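Local coordinates for cobalamin-binding protein (Desulfitobacterium hafniense, PDB 4JGI) that binds methylcobalamin and probably serves as the corrinoid-carrying component of an O-demethylase, handling methyl groups on the cobalt, at residues I125-P128 with V129-V133. Residues are numbered along the deposited sequence; the frame is centred on the assembly and turned at random.
Sequences IDVP and VKIIV
Val127 and Pro128 meet the first turn of helix 129-139 through three apolar contacts and one backbone carbonyl that takes two N-H groups, one of them weakly. Ile132 N donates to Pro128 O at 3.1 Å, with an N-H...O angle of 169°, and approaches almost in line with the carbonyl; this is the i to i+4 bond that starts the helix. The N-H of Ile131 adds a weak, bent bond to the same oxygen. Val133 N to Val129 O, 2.9 Å, carries the pattern on.

Among the side chains, CG1 of Val127 does the touching. With chi1 at -178°, this methyl stands anti to the backbone N and meets both isoleucines, Val127 CG1 lying 3.6 Å from Ile132 CG1 and 3.9 Å from Ile131 CG2. The Val127 and Ile131 side chains cross at about a right angle. The other branch of Ile131 lies beside the Pro128 ring, Ile131 CG1 to Pro128 CB 4.0 Å.

Val127 and Ile132 are both buried, and both also touch Ala95 of strand 91-96, while Ile132 reaches Thr160 of helix 151-166. Replacing Ile132 by alanine removes CG1 and CD1, which is likely to leave Val127 CG1 without its nearest helix partner and to open a gap beside Ala95 and Thr160.

The loop from strand 119-122, ending in Pro128 at the N-cap of helix 129-139, is one of the strand-to-helix connections of the Rossmann-like cobalamin-binding domain.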
ATOM      1  N   ILE A 125     -15.101   5.717  -3.826  1.00 20.04           N
ATOM      2  CA  ILE A 125     -14.897   6.547  -5.055  1.00 18.79           C
ATOM      3  C   ILE A 125     -15.618   7.907  -5.028  1.00 17.37           C
ATOM      4  O   ILE A 125     -16.597   8.017  -4.241  1.00 21.06           O
ATOM      5  CB  ILE A 125     -15.283   5.768  -6.321  1.00 21.19           C
ATOM      6  CG1 ILE A 125     -16.746   5.361  -6.319  1.00 22.85           C
ATOM      7  CG2 ILE A 125     -14.472   4.479  -6.395  1.00 23.47           C
ATOM      8  CD1 ILE A 125     -17.177   4.633  -7.554  1.00 30.23           C
ATOM      9  N   ASP A 126     -15.251   8.762  -5.930  1.00 21.94           N
ATOM     10  CA  ASP A 126     -15.811  10.092  -6.073  1.00 20.53           C
ATOM     11  C   ASP A 126     -15.938  10.808  -4.780  1.00 22.18           C
ATOM     12  O   ASP A 126     -16.902  11.451  -4.553  1.00 25.62           O
ATOM     13  CB  ASP A 126     -17.112   9.978  -6.814  1.00 25.77           C
ATOM     14  CG  ASP A 126     -17.627  11.366  -7.323  1.00 30.14           C
ATOM     15  OD1 ASP A 126     -16.869  12.326  -7.642  1.00 30.16           O
ATOM     16  OD2 ASP A 126     -18.831  11.471  -7.421  1.00 31.18           O
ATOM     17  N   VAL A 127     -14.939  10.720  -3.935  1.00 19.37           N
ATOM     18  CA  VAL A 127     -15.066  11.122  -2.536  1.00 18.32           C
ATOM     19  C   VAL A 127     -14.807  12.632  -2.392  1.00 18.28           C
ATOM     20  O   VAL A 127     -13.761  13.123  -2.770  1.00 18.81           O
ATOM     21  CB  VAL A 127     -14.103  10.425  -1.595  1.00 17.32           C
ATOM     22  CG1 VAL A 127     -14.290  10.833  -0.178  1.00 20.28           C
ATOM     23  CG2 VAL A 127     -14.254   8.920  -1.730  1.00 18.41           C
ATOM     24  N   PRO A 128     -15.784  13.376  -1.878  1.00 17.37           N
ATOM     25  CA  PRO A 128     -15.557  14.834  -1.730  1.00 19.46           C
ATOM     26  C   PRO A 128     -14.408  15.205  -0.782  1.00 17.46           C
ATOM     27  O   PRO A 128     -14.138  14.465   0.163  1.00 16.60           O
ATOM     28  CB  PRO A 128     -16.863  15.320  -1.091  1.00 20.34           C
ATOM     29  CG  PRO A 128     -17.886  14.260  -1.493  1.00 18.67           C
ATOM     30  CD  PRO A 128     -17.129  12.975  -1.456  1.00 19.07           C
ATOM     31  N   VAL A 129     -13.724  16.274  -1.136  1.00 18.68           N
ATOM     32  CA  VAL A 129     -12.676  16.840  -0.304  1.00 18.93           C
ATOM     33  C   VAL A 129     -13.047  16.893   1.143  1.00 15.91           C
ATOM     34  O   VAL A 129     -12.309  16.456   2.066  1.00 17.03           O
ATOM     35  CB  VAL A 129     -12.257  18.202  -0.819  1.00 19.65           C
ATOM     36  CG1 VAL A 129     -11.323  18.832   0.157  1.00 21.79           C
ATOM     37  CG2 VAL A 129     -11.627  18.095  -2.214  1.00 24.37           C
ATOM     38  N   LYS A 130     -14.207  17.487   1.393  1.00 17.98           N
ATOM     39  CA  LYS A 130     -14.609  17.710   2.808  1.00 19.21           C
ATOM     40  C   LYS A 130     -14.732  16.407   3.613  1.00 17.02           C
ATOM     41  O   LYS A 130     -14.484  16.282   4.769  1.00 19.80           O
ATOM     42  CB  LYS A 130     -15.912  18.457   2.914  1.00 21.56           C
ATOM     43  CG  LYS A 130     -15.856  19.891   2.545  1.00 34.35           C
ATOM     44  CD  LYS A 130     -17.244  20.534   2.538  1.00 37.30           C
ATOM     45  CE  LYS A 130     -17.130  21.961   2.059  1.00 45.95           C
ATOM     46  NZ  LYS A 130     -18.451  22.446   1.603  1.00 43.24           N
ATOM     47  N   ILE A 131     -15.178  15.363   2.925  1.00 18.86           N
ATOM     48  CA  ILE A 131     -15.290  14.013   3.563  1.00 16.69           C
ATOM     49  C   ILE A 131     -13.932  13.378   3.868  1.00 17.27           C
ATOM     50  O   ILE A 131     -13.729  12.766   4.905  1.00 18.13           O
ATOM     51  CB  ILE A 131     -16.148  13.098   2.670  1.00 17.84           C
ATOM     52  CG1 ILE A 131     -17.559  13.740   2.511  1.00 28.84           C
ATOM     53  CG2 ILE A 131     -16.149  11.663   3.183  1.00 18.75           C
ATOM     54  CD1 ILE A 131     -18.674  13.079   3.077  1.00 34.71           C
ATOM     55  N   ILE A 132     -12.993  13.489   2.926  1.00 15.65           N
ATOM     56  CA  ILE A 132     -11.618  13.102   3.212  1.00 15.98           C
ATOM     57  C   ILE A 132     -11.030  13.869   4.420  1.00 15.67           C
ATOM     58  O   ILE A 132     -10.513  13.219   5.323  1.00 16.58           O
ATOM     59  CB  ILE A 132     -10.699  13.268   2.015  1.00 16.71           C
ATOM     60  CG1 ILE A 132     -11.241  12.488   0.735  1.00 17.44           C
ATOM     61  CG2 ILE A 132      -9.239  12.912   2.347  1.00 17.20           C
ATOM     62  CD1 ILE A 132     -10.462  12.704  -0.517  1.00 17.08           C
ATOM     63  N   VAL A 133     -11.165  15.198   4.387  1.00 16.68           N
ATOM     64  CA  VAL A 133     -10.635  15.972   5.497  1.00 18.16           C
ATOM     65  C   VAL A 133     -11.291  15.625   6.830  1.00 16.71           C
ATOM     66  O   VAL A 133     -10.591  15.443   7.878  1.00 19.83           O
ATOM     67  CB  VAL A 133     -10.723  17.473   5.198  1.00 21.28           C
ATOM     68  CG1 VAL A 133     -10.357  18.309   6.456  1.00 24.39           C
ATOM     69  CG2 VAL A 133      -9.915  17.824   4.028  1.00 22.77           C
TER